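Local coordinates for alkaline phosphatase (PDB 7KWD), which is a homodimeric metal-dependent enzyme that probably removes phosphate groups from a range of compounds with the help of zinc and magnesium ions, at residues N30-G35 with V450-V455; C104-V109 with T120-F125; G180-F185 with D195-F200; R237-L242 with P344-F349. One frame throughout, in Å; residues are numbered along the deposited sequence.

Interaction 1: residues N30-G35 with V450-V455; sequences NQPSLG and VNLGLV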
loop_
_atom_site.group_PDB
_atom_site.type_symbol
_atom_site.label_atom_id
_atom_site.label_comp_id
_atom_site.label_asym_id
_atom_site.label_seq_id
_atom_site.Cartn_x
_atom_site.Cartn_y
_atom_site.Cartn_z
ATOM N N ASN A 30 3.588 14.566 -15.026
ATOM C CA ASN A 30 2.854 13.483 -15.677
ATOM C C ASN A 30 1.382 13.856 -15.614
ATOM O O ASN A 30 0.734 13.672 -14.583
ATOM C CB ASN A 30 3.105 12.141 -15.005
ATOM C CG ASN A 30 2.288 11.029 -15.636
ATOM O OD1 ASN A 30 2.029 11.048 -16.837
ATOM N ND2 ASN A 30 1.873 10.065 -14.837
ATOM N N GLN A 31 0.871 14.442 -16.696
ATOM C CA GLN A 31 -0.448 15.071 -16.741
ATOM C C GLN A 31 -1.235 14.495 -17.907
ATOM O O GLN A 31 -1.584 15.204 -18.865
ATOM C CB GLN A 31 -0.313 16.596 -16.850
ATOM C CG GLN A 31 0.327 17.170 -15.602
ATOM C CD GLN A 31 0.343 18.686 -15.534
ATOM O OE1 GLN A 31 -0.334 19.390 -16.287
ATOM N NE2 GLN A 31 1.126 19.197 -14.594
ATOM N N PRO A 32 -1.560 13.223 -17.840
ATOM C CA PRO A 32 -2.222 12.581 -18.973
ATOM C C PRO A 32 -3.610 13.137 -19.199
ATOM O O PRO A 32 -4.338 13.458 -18.261
ATOM C CB PRO A 32 -2.272 11.097 -18.566
ATOM C CG PRO A 32 -2.231 11.138 -17.079
ATOM C CD PRO A 32 -1.291 12.267 -16.748
ATOM N N SER A 33 -3.977 13.202 -20.466
ATOM C CA SER A 33 -5.244 13.734 -20.924
ATOM C C SER A 33 -6.274 12.634 -21.018
ATOM O O SER A 33 -5.947 11.476 -21.304
ATOM C CB SER A 33 -5.082 14.369 -22.319
ATOM O OG SER A 33 -4.372 15.600 -22.227
ATOM N N LEU A 34 -7.533 13.013 -20.771
ATOM C CA LEU A 34 -8.649 12.119 -21.055
ATOM C C LEU A 34 -8.839 11.920 -22.549
ATOM O O LEU A 34 -9.122 10.804 -23.002
ATOM C CB LEU A 34 -9.927 12.688 -20.465
ATOM C CG LEU A 34 -10.104 12.706 -18.943
ATOM C CD1 LEU A 34 -11.416 13.444 -18.616
ATOM C CD2 LEU A 34 -10.095 11.271 -18.376
ATOM N N GLY A 35 -8.730 12.988 -23.323
ATOM C CA GLY A 35 -9.068 12.918 -24.735
ATOM C C GLY A 35 -10.540 12.754 -25.035
ATOM O O GLY A 35 -10.878 12.407 -26.154
ATOM N N VAL A 450 -6.124 5.720 -22.390
ATOM C CA VAL A 450 -5.610 6.575 -21.326
ATOM C C VAL A 450 -4.670 5.778 -20.422
ATOM O O VAL A 450 -5.077 4.792 -19.806
ATOM C CB VAL A 450 -6.767 7.186 -20.519
ATOM C CG1 VAL A 450 -6.196 8.013 -19.360
ATOM C CG2 VAL A 450 -7.648 7.997 -21.419
ATOM N N ASN A 451 -3.413 6.221 -20.327
ATOM C CA ASN A 451 -2.402 5.584 -19.491
ATOM C C ASN A 451 -2.048 6.540 -18.371
ATOM O O ASN A 451 -1.331 7.521 -18.612
ATOM C CB ASN A 451 -1.133 5.264 -20.279
ATOM C CG ASN A 451 -1.186 3.919 -20.936
ATOM O OD1 ASN A 451 -2.126 3.629 -21.690
ATOM N ND2 ASN A 451 -0.159 3.095 -20.700
ATOM N N LEU A 452 -2.532 6.265 -17.147
ATOM C CA LEU A 452 -2.365 7.229 -16.057
ATOM C C LEU A 452 -0.960 7.176 -15.464
ATOM O O LEU A 452 -0.285 8.202 -15.335
ATOM C CB LEU A 452 -3.374 6.973 -14.953
ATOM C CG LEU A 452 -4.796 7.294 -15.388
ATOM C CD1 LEU A 452 -5.809 6.825 -14.426
ATOM C CD2 LEU A 452 -4.948 8.785 -15.600
ATOM N N GLY A 453 -0.529 5.986 -15.081
ATOM C CA GLY A 453 0.659 5.903 -14.281
ATOM C C GLY A 453 0.494 6.611 -12.951
ATOM O O GLY A 453 -0.604 6.673 -12.366
ATOM N N LEU A 454 1.623 7.128 -12.452
ATOM C CA LEU A 454 1.700 7.800 -11.158
ATOM C C LEU A 454 1.593 9.283 -11.428
ATOM O O LEU A 454 2.481 9.850 -12.066
ATOM C CB LEU A 454 2.993 7.494 -10.419
ATOM C CG LEU A 454 3.220 8.351 -9.169
ATOM C CD1 LEU A 454 2.199 8.040 -8.076
ATOM C CD2 LEU A 454 4.601 8.158 -8.623
ATOM N N VAL A 455 0.503 9.903 -10.963
ATOM C CA VAL A 455 0.274 11.325 -11.155
ATOM C C VAL A 455 0.184 11.980 -9.798
ATOM O O VAL A 455 0.111 11.315 -8.768
ATOM C CB VAL A 455 -0.995 11.628 -11.972
ATOM C CG1 VAL A 455 -0.942 10.950 -13.324
ATOM C CG2 VAL A 455 -2.243 11.268 -11.196
HETATM O O HOH W 1 0.871 9.056 -18.251
#
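V450 opens the contact by packing on the backbone of S33 and L34, where the arm that precedes strand 40-46 of the alkaline phosphatase fold runs antiparallel along the loop entering strand 454-456. Its CG2 methyl lies 3.5 Å from L34 O, and the short branched side chain suits a place where it must cover backbone on one side and meet L442 of strand 438-443 as well. N451 contributes mainly its carbonyl oxygen, 3.7 Å from P32 CB and also linked through a water to N30 OD1; its side-chain ND2 instead bonds V450 O of the second subunit. L452 meets P32 with the CD2 methyl, 3.9 Å from P32 CG, the two side chains crossing at about a right angle. Its carbonyl oxygen accepts the first N-H of the N30 amide, ND2 to L452 O 2.9 Å, nearly along the C=O axis. G453, with a positive phi of 62°, makes the turn that lets the oxygens on its two sides face one donor; a beta carbon here would come about 3.6 Å from N30 ND2, crowding the amide. L454 O takes the second N-H, 2.8 Å from N30 ND2, and lies in the amide plane of N30, while ND2 sits above the carbonyl plane of L454. An asparagine suits this site because one nitrogen supplies both protons; chi1 of 177° sets CG anti to the backbone N, on the side of the 450-455 segment. V455 closes the row: its CG1 methyl touches P32 CD at 3.7 Å and sits 3.3 Å from N30 ND2.

Interaction 2: residues C104-V109 with T120-F125; sequences CGVKTV and TPLKPF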
loop_
_atom_site.group_PDB
_atom_site.type_symbol
_atom_site.label_atom_id
_atom_site.label_comp_id
_atom_site.label_asym_id
_atom_site.label_seq_id
_atom_site.Cartn_x
_atom_site.Cartn_y
_atom_site.Cartn_z
ATOM N N CYS A 104 -9.164 22.187 -6.310
ATOM C CA CYS A 104 -8.539 23.447 -6.663
ATOM C C CYS A 104 -7.294 23.296 -7.519
ATOM O O CYS A 104 -6.921 24.262 -8.170
ATOM C CB CYS A 104 -8.194 24.247 -5.399
ATOM S SG CYS A 104 -9.622 24.617 -4.360
ATOM N N GLY A 105 -6.691 22.107 -7.587
ATOM C CA GLY A 105 -5.558 21.854 -8.457
ATOM C C GLY A 105 -4.223 22.326 -7.931
ATOM O O GLY A 105 -3.260 22.400 -8.701
ATOM N N VAL A 106 -4.131 22.654 -6.651
ATOM C CA VAL A 106 -2.910 23.182 -6.071
ATOM C C VAL A 106 -2.738 22.566 -4.689
ATOM O O VAL A 106 -3.710 22.157 -4.042
ATOM C CB VAL A 106 -2.900 24.734 -5.964
ATOM C CG1 VAL A 106 -3.018 25.381 -7.293
ATOM C CG2 VAL A 106 -3.997 25.218 -5.059
ATOM N N LYS A 107 -1.493 22.494 -4.250
ATOM C CA LYS A 107 -1.179 22.004 -2.917
ATOM C C LYS A 107 -1.470 23.106 -1.923
ATOM O O LYS A 107 -1.160 24.280 -2.174
ATOM C CB LYS A 107 0.283 21.604 -2.804
ATOM C CG LYS A 107 0.754 20.645 -3.886
ATOM C CD LYS A 107 0.432 19.219 -3.489
ATOM C CE LYS A 107 1.224 18.184 -4.273
ATOM N NZ LYS A 107 0.659 16.800 -4.071
ATOM N N THR A 108 -2.090 22.732 -0.807
ATOM C CA THR A 108 -2.350 23.642 0.304
ATOM C C THR A 108 -1.772 23.041 1.575
ATOM O O THR A 108 -1.299 21.902 1.609
ATOM C CB THR A 108 -3.849 23.920 0.482
ATOM O OG1 THR A 108 -4.531 22.693 0.791
ATOM C CG2 THR A 108 -4.409 24.477 -0.799
ATOM N N VAL A 109 -1.751 23.863 2.598
ATOM C CA VAL A 109 -1.372 23.436 3.933
ATOM C C VAL A 109 -2.544 22.684 4.542
ATOM O O VAL A 109 -3.710 23.042 4.317
ATOM C CB VAL A 109 -0.981 24.662 4.760
ATOM C CG1 VAL A 109 -0.948 24.292 6.212
ATOM C CG2 VAL A 109 0.371 25.217 4.244
ATOM N N THR A 120 -5.496 33.333 1.248
ATOM C CA THR A 120 -5.876 33.471 -0.153
ATOM C C THR A 120 -6.981 32.484 -0.504
ATOM O O THR A 120 -6.788 31.275 -0.350
ATOM C CB THR A 120 -4.678 33.209 -1.059
ATOM O OG1 THR A 120 -3.585 34.029 -0.635
ATOM C CG2 THR A 120 -5.044 33.503 -2.474
ATOM N N PRO A 121 -8.159 32.928 -0.925
ATOM C CA PRO A 121 -9.206 31.975 -1.271
ATOM C C PRO A 121 -8.943 31.357 -2.630
ATOM O O PRO A 121 -8.368 31.977 -3.529
ATOM C CB PRO A 121 -10.492 32.821 -1.282
ATOM C CG PRO A 121 -10.030 34.177 -1.594
ATOM C CD PRO A 121 -8.697 34.307 -0.845
ATOM N N LEU A 122 -9.366 30.108 -2.753
ATOM C CA LEU A 122 -9.300 29.357 -3.991
ATOM C C LEU A 122 -10.716 29.089 -4.466
ATOM O O LEU A 122 -11.653 29.050 -3.665
ATOM C CB LEU A 122 -8.556 28.042 -3.785
ATOM C CG LEU A 122 -7.241 28.132 -2.995
ATOM C CD1 LEU A 122 -6.663 26.754 -2.703
ATOM C CD2 LEU A 122 -6.239 28.986 -3.772
ATOM N N LYS A 123 -10.867 28.904 -5.764
ATOM C CA LYS A 123 -12.175 28.585 -6.310
ATOM C C LYS A 123 -12.233 27.097 -6.551
ATOM O O LYS A 123 -11.499 26.596 -7.419
ATOM C CB LYS A 123 -12.416 29.340 -7.612
ATOM C CG LYS A 123 -13.829 29.218 -8.169
ATOM C CD LYS A 123 -13.913 30.124 -9.386
ATOM C CE LYS A 123 -15.213 30.004 -10.132
ATOM N NZ LYS A 123 -15.196 30.920 -11.325
ATOM N N PRO A 124 -13.048 26.347 -5.820
ATOM C CA PRO A 124 -13.075 24.896 -5.987
ATOM C C PRO A 124 -14.028 24.469 -7.094
ATOM O O PRO A 124 -14.962 25.185 -7.468
ATOM C CB PRO A 124 -13.574 24.397 -4.617
ATOM C CG PRO A 124 -14.456 25.532 -4.097
ATOM C CD PRO A 124 -14.012 26.811 -4.786
ATOM N N PHE A 125 -13.802 23.246 -7.565
ATOM C CA PHE A 125 -14.323 22.839 -8.870
ATOM C C PHE A 125 -15.838 22.806 -8.916
ATOM O O PHE A 125 -16.434 23.157 -9.940
ATOM C CB PHE A 125 -13.756 21.466 -9.282
ATOM C CG PHE A 125 -14.081 21.125 -10.680
ATOM C CD1 PHE A 125 -13.443 21.779 -11.711
ATOM C CD2 PHE A 125 -15.095 20.229 -10.977
ATOM C CE1 PHE A 125 -13.792 21.528 -13.033
ATOM C CE2 PHE A 125 -15.441 19.967 -12.280
ATOM C CZ PHE A 125 -14.793 20.633 -13.308
#
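C104 and P124 bring the two backbones together, their CA atoms 4.8 Å apart, as one segment leaves helix 95-104 through G105 (phi 80°) and the other reaches the N-cap of helix 125-131; no hydrogen bond joins the segments. The thiol of C104 lies at the centre of this approach. With SG anti to the carbonyl carbon (chi1 -59°), the sulfur rests 3.6 Å from L122 CB and 3.8 Å from P124 CA, a small apolar group fitting between leucine and proline. L122 fills the remainder of the interface with one branch: its CD1 meets V106 CG2 tip to tip at 3.9 Å, and T108 and L122 slide past each other in opposite directions, T108 CG2 3.7 Å from L122 CD1. Threonine suits its place by having two unlike branches, the methyl turned to the leucine while OG1 bonds N100 ND2. The rigid ring of P124 suits the extended backbone at the N-cap but supplies no capping group. Around this apolar patch N474 bonds both C104 O and K123 N, while P124 also packs on S103 of helix 95-104, and F125 of helix 125-131 packs against helix 459-468.

Interaction 3: residues G180-F185 with D195-F200; sequences GGDRFF and DLYAAF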
loop_
_atom_site.group_PDB
_atom_site.type_symbol
_atom_site.label_atom_id
_atom_site.label_comp_id
_atom_site.label_asym_id
_atom_site.label_seq_id
_atom_site.Cartn_x
_atom_site.Cartn_y
_atom_site.Cartn_z
ATOM N N GLY A 180 -24.448 13.121 7.392
ATOM C CA GLY A 180 -24.651 13.320 8.812
ATOM C C GLY A 180 -24.597 14.788 9.217
ATOM O O GLY A 180 -24.564 15.695 8.387
ATOM N N GLY A 181 -24.567 15.011 10.535
ATOM C CA GLY A 181 -24.297 16.329 11.083
ATOM C C GLY A 181 -25.494 17.149 11.545
ATOM O O GLY A 181 -25.516 18.370 11.380
ATOM N N ASP A 182 -26.480 16.505 12.181
ATOM C CA ASP A 182 -27.609 17.278 12.718
ATOM C C ASP A 182 -27.128 18.338 13.713
ATOM O O ASP A 182 -27.742 19.410 13.831
ATOM C CB ASP A 182 -28.631 16.327 13.360
ATOM C CG ASP A 182 -29.891 17.040 13.831
ATOM O OD1 ASP A 182 -30.589 17.662 13.015
ATOM O OD2 ASP A 182 -30.170 16.964 15.034
ATOM N N ARG A 183 -26.024 18.068 14.419
ATOM C CA ARG A 183 -25.519 19.033 15.385
ATOM C C ARG A 183 -25.220 20.395 14.763
ATOM O O ARG A 183 -25.153 21.386 15.507
ATOM C CB ARG A 183 -24.277 18.465 16.087
ATOM C CG ARG A 183 -22.987 18.410 15.266
ATOM C CD ARG A 183 -21.879 17.531 15.946
ATOM N NE ARG A 183 -21.102 18.347 16.870
ATOM C CZ ARG A 183 -19.771 18.421 16.912
ATOM N NH1 ARG A 183 -19.008 17.715 16.076
ATOM N NH2 ARG A 183 -19.200 19.227 17.801
ATOM N N PHE A 184 -25.062 20.481 13.434
ATOM C CA PHE A 184 -24.751 21.745 12.772
ATOM C C PHE A 184 -25.974 22.392 12.125
ATOM O O PHE A 184 -25.864 23.507 11.587
ATOM C CB PHE A 184 -23.625 21.553 11.722
ATOM C CG PHE A 184 -22.421 20.842 12.269
ATOM C CD1 PHE A 184 -21.700 21.389 13.317
ATOM C CD2 PHE A 184 -22.020 19.615 11.748
ATOM C CE1 PHE A 184 -20.615 20.710 13.859
ATOM C CE2 PHE A 184 -20.940 18.945 12.257
ATOM C CZ PHE A 184 -20.221 19.487 13.318
ATOM N N PHE A 185 -27.142 21.760 12.200
ATOM C CA PHE A 185 -28.339 22.312 11.576
ATOM C C PHE A 185 -29.492 22.525 12.545
ATOM O O PHE A 185 -30.304 23.429 12.343
ATOM C CB PHE A 185 -28.825 21.374 10.456
ATOM C CG PHE A 185 -27.901 21.301 9.269
ATOM C CD1 PHE A 185 -26.786 20.471 9.294
ATOM C CD2 PHE A 185 -28.162 22.037 8.120
ATOM C CE1 PHE A 185 -25.933 20.382 8.181
ATOM C CE2 PHE A 185 -27.309 21.962 7.023
ATOM C CZ PHE A 185 -26.192 21.135 7.067
ATOM N N ASP A 195 -32.365 27.868 13.571
ATOM C CA ASP A 195 -32.993 26.706 12.903
ATOM C C ASP A 195 -32.613 26.731 11.417
ATOM O O ASP A 195 -33.335 27.260 10.568
ATOM C CB ASP A 195 -34.509 26.711 13.101
ATOM C CG ASP A 195 -35.208 25.469 12.519
ATOM O OD1 ASP A 195 -34.572 24.740 11.730
ATOM O OD2 ASP A 195 -36.404 25.213 12.865
ATOM N N LEU A 196 -31.453 26.147 11.087
ATOM C CA LEU A 196 -31.028 26.143 9.690
ATOM C C LEU A 196 -31.939 25.284 8.824
ATOM O O LEU A 196 -32.085 25.547 7.625
ATOM C CB LEU A 196 -29.604 25.626 9.564
ATOM C CG LEU A 196 -28.495 26.578 9.197
ATOM C CD1 LEU A 196 -27.346 25.670 8.648
ATOM C CD2 LEU A 196 -28.841 27.627 8.225
ATOM N N TYR A 197 -32.558 24.254 9.400
ATOM C CA TYR A 197 -33.508 23.468 8.621
ATOM C C TYR A 197 -34.589 24.359 8.057
ATOM O O TYR A 197 -34.915 24.295 6.862
ATOM C CB TYR A 197 -34.123 22.370 9.478
ATOM C CG TYR A 197 -33.145 21.234 9.741
ATOM C CD1 TYR A 197 -32.653 20.452 8.706
ATOM C CD2 TYR A 197 -32.708 20.968 11.013
ATOM C CE1 TYR A 197 -31.762 19.446 8.943
ATOM C CE2 TYR A 197 -31.839 19.944 11.263
ATOM C CZ TYR A 197 -31.362 19.194 10.225
ATOM O OH TYR A 197 -30.488 18.172 10.483
ATOM N N ALA A 198 -35.145 25.218 8.912
ATOM C CA ALA A 198 -36.186 26.133 8.466
ATOM C C ALA A 198 -35.677 27.013 7.341
ATOM O O ALA A 198 -36.407 27.290 6.387
ATOM C CB ALA A 198 -36.684 26.993 9.635
ATOM N N ALA A 199 -34.417 27.460 7.437
ATOM C CA ALA A 199 -33.878 28.350 6.413
ATOM C C ALA A 199 -33.702 27.621 5.082
ATOM O O ALA A 199 -33.950 28.191 4.015
ATOM C CB ALA A 199 -32.555 28.945 6.889
ATOM N N PHE A 200 -33.289 26.352 5.122
ATOM C CA PHE A 200 -33.253 25.571 3.891
ATOM C C PHE A 200 -34.655 25.377 3.334
ATOM O O PHE A 200 -34.886 25.511 2.129
ATOM C CB PHE A 200 -32.594 24.218 4.148
ATOM C CG PHE A 200 -31.064 24.210 4.021
ATOM C CD1 PHE A 200 -30.261 24.603 5.077
ATOM C CD2 PHE A 200 -30.449 23.746 2.859
ATOM C CE1 PHE A 200 -28.872 24.561 4.986
ATOM C CE2 PHE A 200 -29.077 23.713 2.753
ATOM C CZ PHE A 200 -28.280 24.115 3.826
#
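The Y197 ring is met over one face by F185 CB and at its edge, near the ring plane, by D182 OD1. F185 CB lies 3.6 Å from the centroid of the Y197 ring, a CH-pi contact shifted toward the rim where CZ and CE2 sit. At the edge the phenol donates to the carboxylate, Y197 OH lying 2.6 Å from D182 OD1 and received on the anti lone pair of that oxygen; carboxylate and ring are nearly coplanar (24°). The other oxygen, D182 OD2, bonds N186, so both ends of the carboxylate are held. The F185 ring has F200 CE1 at its edge, 3.7 Å from F185 CE2, together with G181 O of its own segment. F185, Y197 and F200 thus form an aromatic cluster, their rings set obliquely, that joins the loop after strand 176-178 to the N-terminal part of helix 196-202, with L223 and V225 of strand 222-225 also packed on it. An alanine in place of Y197 would probably leave D182 OD1 without its phenol partner and open a gap over F185 CB. L196 adds an aliphatic neighbour, CD1 3.8 Å from F185 CD2, and its backbone N makes a weak bond to F185 O at 3.2 Å. D195 is suited to the N-cap: CG stands anti to the backbone N (chi1 -176°), and OD1 accepts from A198 N at 2.9 Å, met from above the carboxylate plane. On the loop side, G181 has a positive phi (100°), where a beta carbon would press on the preceding carbonyl oxygen, and F185 N bonds D182 O.

Interaction 4: residues R237-L242 with P344-F349; sequences RRFQGL and PQRASF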
loop_
_atom_site.group_PDB
_atom_site.type_symbol
_atom_site.label_atom_id
_atom_site.label_comp_id
_atom_site.label_asym_id
_atom_site.label_seq_id
_atom_site.Cartn_x
_atom_site.Cartn_y
_atom_site.Cartn_z
ATOM N N ARG A 237 -24.914 -0.225 11.036
ATOM C CA ARG A 237 -26.211 -0.169 10.376
ATOM C C ARG A 237 -26.729 -1.570 10.091
ATOM O O ARG A 237 -27.917 -1.856 10.298
ATOM C CB ARG A 237 -26.086 0.634 9.075
ATOM C CG ARG A 237 -27.337 0.704 8.224
ATOM C CD ARG A 237 -27.009 1.056 6.762
ATOM N NE ARG A 237 -26.608 -0.161 6.074
ATOM C CZ ARG A 237 -27.474 -1.052 5.597
ATOM N NH1 ARG A 237 -28.778 -0.828 5.716
ATOM N NH2 ARG A 237 -27.043 -2.143 4.989
ATOM N N ARG A 238 -25.850 -2.446 9.591
ATOM C CA ARG A 238 -26.254 -3.759 9.107
ATOM C C ARG A 238 -26.674 -4.672 10.255
ATOM O O ARG A 238 -27.715 -5.325 10.176
ATOM C CB ARG A 238 -25.105 -4.396 8.315
ATOM C CG ARG A 238 -25.436 -5.755 7.677
ATOM C CD ARG A 238 -24.345 -6.189 6.664
ATOM N NE ARG A 238 -24.435 -5.348 5.473
ATOM C CZ ARG A 238 -25.172 -5.650 4.417
ATOM N NH1 ARG A 238 -25.844 -6.794 4.399
ATOM N NH2 ARG A 238 -25.226 -4.821 3.377
ATOM N N PHE A 239 -25.890 -4.713 11.334
ATOM C CA PHE A 239 -26.051 -5.716 12.376
ATOM C C PHE A 239 -26.635 -5.202 13.680
ATOM O O PHE A 239 -27.012 -6.022 14.515
ATOM C CB PHE A 239 -24.704 -6.372 12.675
ATOM C CG PHE A 239 -24.135 -7.083 11.515
ATOM C CD1 PHE A 239 -24.817 -8.140 10.937
ATOM C CD2 PHE A 239 -22.936 -6.692 10.974
ATOM C CE1 PHE A 239 -24.298 -8.796 9.846
ATOM C CE2 PHE A 239 -22.410 -7.354 9.888
ATOM C CZ PHE A 239 -23.091 -8.403 9.324
ATOM N N GLN A 240 -26.701 -3.895 13.894
ATOM C CA GLN A 240 -27.250 -3.353 15.120
ATOM C C GLN A 240 -28.548 -2.601 14.882
ATOM O O GLN A 240 -28.966 -1.840 15.746
ATOM C CB GLN A 240 -26.248 -2.428 15.817
ATOM C CG GLN A 240 -24.923 -3.045 16.075
ATOM C CD GLN A 240 -25.010 -4.182 17.077
ATOM O OE1 GLN A 240 -25.801 -4.120 18.017
ATOM N NE2 GLN A 240 -24.177 -5.229 16.887
ATOM N N GLY A 241 -29.153 -2.747 13.706
ATOM C CA GLY A 241 -30.481 -2.240 13.470
ATOM C C GLY A 241 -30.636 -0.741 13.513
ATOM O O GLY A 241 -31.745 -0.256 13.713
ATOM N N LEU A 242 -29.563 0.018 13.322
ATOM C CA LEU A 242 -29.673 1.467 13.415
ATOM C C LEU A 242 -30.474 1.990 12.230
ATOM O O LEU A 242 -30.259 1.579 11.084
ATOM C CB LEU A 242 -28.298 2.113 13.473
ATOM C CG LEU A 242 -27.350 1.490 14.472
ATOM C CD1 LEU A 242 -26.026 2.218 14.461
ATOM C CD2 LEU A 242 -27.931 1.520 15.867
ATOM N N PRO A 344 -17.587 -13.106 11.813
ATOM C CA PRO A 344 -18.370 -13.036 13.059
ATOM C C PRO A 344 -18.585 -11.641 13.594
ATOM O O PRO A 344 -19.452 -11.484 14.468
ATOM C CB PRO A 344 -17.531 -13.863 14.059
ATOM C CG PRO A 344 -16.757 -14.840 13.162
ATOM C CD PRO A 344 -16.396 -13.973 11.964
ATOM N N GLN A 345 -17.829 -10.635 13.136
ATOM C CA GLN A 345 -17.957 -9.297 13.712
ATOM C C GLN A 345 -19.340 -8.721 13.443
ATOM O O GLN A 345 -19.942 -8.951 12.396
ATOM C CB GLN A 345 -16.867 -8.380 13.173
ATOM C CG GLN A 345 -15.505 -8.839 13.612
ATOM C CD GLN A 345 -14.472 -7.777 13.467
ATOM O OE1 GLN A 345 -14.789 -6.653 13.134
ATOM N NE2 GLN A 345 -13.223 -8.118 13.741
ATOM N N ARG A 346 -19.868 -8.004 14.442
ATOM C CA ARG A 346 -21.225 -7.486 14.397
ATOM C C ARG A 346 -21.312 -6.014 14.801
ATOM O O ARG A 346 -22.413 -5.444 14.753
ATOM C CB ARG A 346 -22.164 -8.312 15.306
ATOM C CG ARG A 346 -22.420 -9.754 14.852
ATOM C CD ARG A 346 -23.337 -9.814 13.639
ATOM N NE ARG A 346 -23.496 -11.185 13.187
ATOM C CZ ARG A 346 -22.664 -11.810 12.364
ATOM N NH1 ARG A 346 -21.597 -11.185 11.870
ATOM N NH2 ARG A 346 -22.911 -13.061 12.013
ATOM N N ALA A 347 -20.206 -5.384 15.199
ATOM C CA ALA A 347 -20.239 -3.956 15.501
ATOM C C ALA A 347 -18.818 -3.394 15.446
ATOM O O ALA A 347 -17.824 -4.128 15.486
ATOM C CB ALA A 347 -20.872 -3.686 16.880
ATOM N N SER A 348 -18.744 -2.073 15.335
ATOM C CA SER A 348 -17.472 -1.372 15.342
ATOM C C SER A 348 -17.004 -1.078 16.766
ATOM O O SER A 348 -17.779 -1.103 17.715
ATOM C CB SER A 348 -17.619 -0.046 14.600
ATOM O OG SER A 348 -18.537 0.803 15.298
ATOM N N PHE A 349 -15.717 -0.750 16.896
ATOM C CA PHE A 349 -15.188 -0.236 18.157
ATOM C C PHE A 349 -15.971 0.987 18.637
ATOM O O PHE A 349 -16.097 1.208 19.843
ATOM C CB PHE A 349 -13.714 0.134 17.985
ATOM C CG PHE A 349 -12.761 -1.047 17.931
ATOM C CD1 PHE A 349 -13.098 -2.272 18.479
ATOM C CD2 PHE A 349 -11.507 -0.910 17.348
ATOM C CE1 PHE A 349 -12.205 -3.325 18.445
ATOM C CE2 PHE A 349 -10.625 -1.961 17.304
ATOM C CZ PHE A 349 -10.971 -3.169 17.864
#
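The F239 ring and the R346 side chain meet across the contact, with R238, the residue before F239, on the ring's other face. R238 places CG over the centre of that face, while its charged end turns away to E234. F239 takes R346 on the opposite face: CD of R346, 3.8 Å from the centroid of the F239 ring, makes a CH-pi contact toward the rim, and the guanidinium beyond it lies flat on the same face, its plane 21° from that of the ring and CZ of R346 4.6 Å from the F239 centroid. This is a cation-pi stack, for which a phenylalanine offers a flat electron-rich face and an arginine a flat cation on a long flexible stem. The bend at chi2 of R346 (-73°) brings CD back over the ring, and NH1 of R346 is fixed by Q345 O at 2.8 Å and by E343 O. An alanine in place of F239 would probably leave the CD and guanidinium of R346 without their stacking surface, held then by the NH1 bonds alone among those described. The contact joins the C-terminal end of helix 234-239 to the loop leading into helix 349-356, whose N-cap S348 also bonds D236 of the first helix through OG. In Q240, the first residue beyond helical geometry, the bend at chi2 (-66°) turns CD back. Its NE2 donates to R346 O at 2.8 Å; R346 O lies in the plane of the Q240 amide, and NE2 stands above the carbonyl plane of R346. The CB of A347, small enough for this close approach, lies 3.6 Å from Q240 NE2.

In the fold
Interaction 1 joins a segment near the start of the chain to one late in it, so the other three all fall within the 414 residues it spans. Interactions 2, 3 and 4 follow one another in series. In interaction 2 the side chain of T108 is about 10 Å from that of S95, the predicted phosphoserine, and about 12 Å from a bound zinc ion. In interaction 3 the F184 side chain is about 13 Å from the magnesium ion. Interactions 1 and 4 lie away from the annotated sites, with centres 40 Å apart on opposite sides of the chain's centre. The nearest atoms of interactions 1 and 2 are about 7 Å apart, those of 3 and 4 about 12 Å.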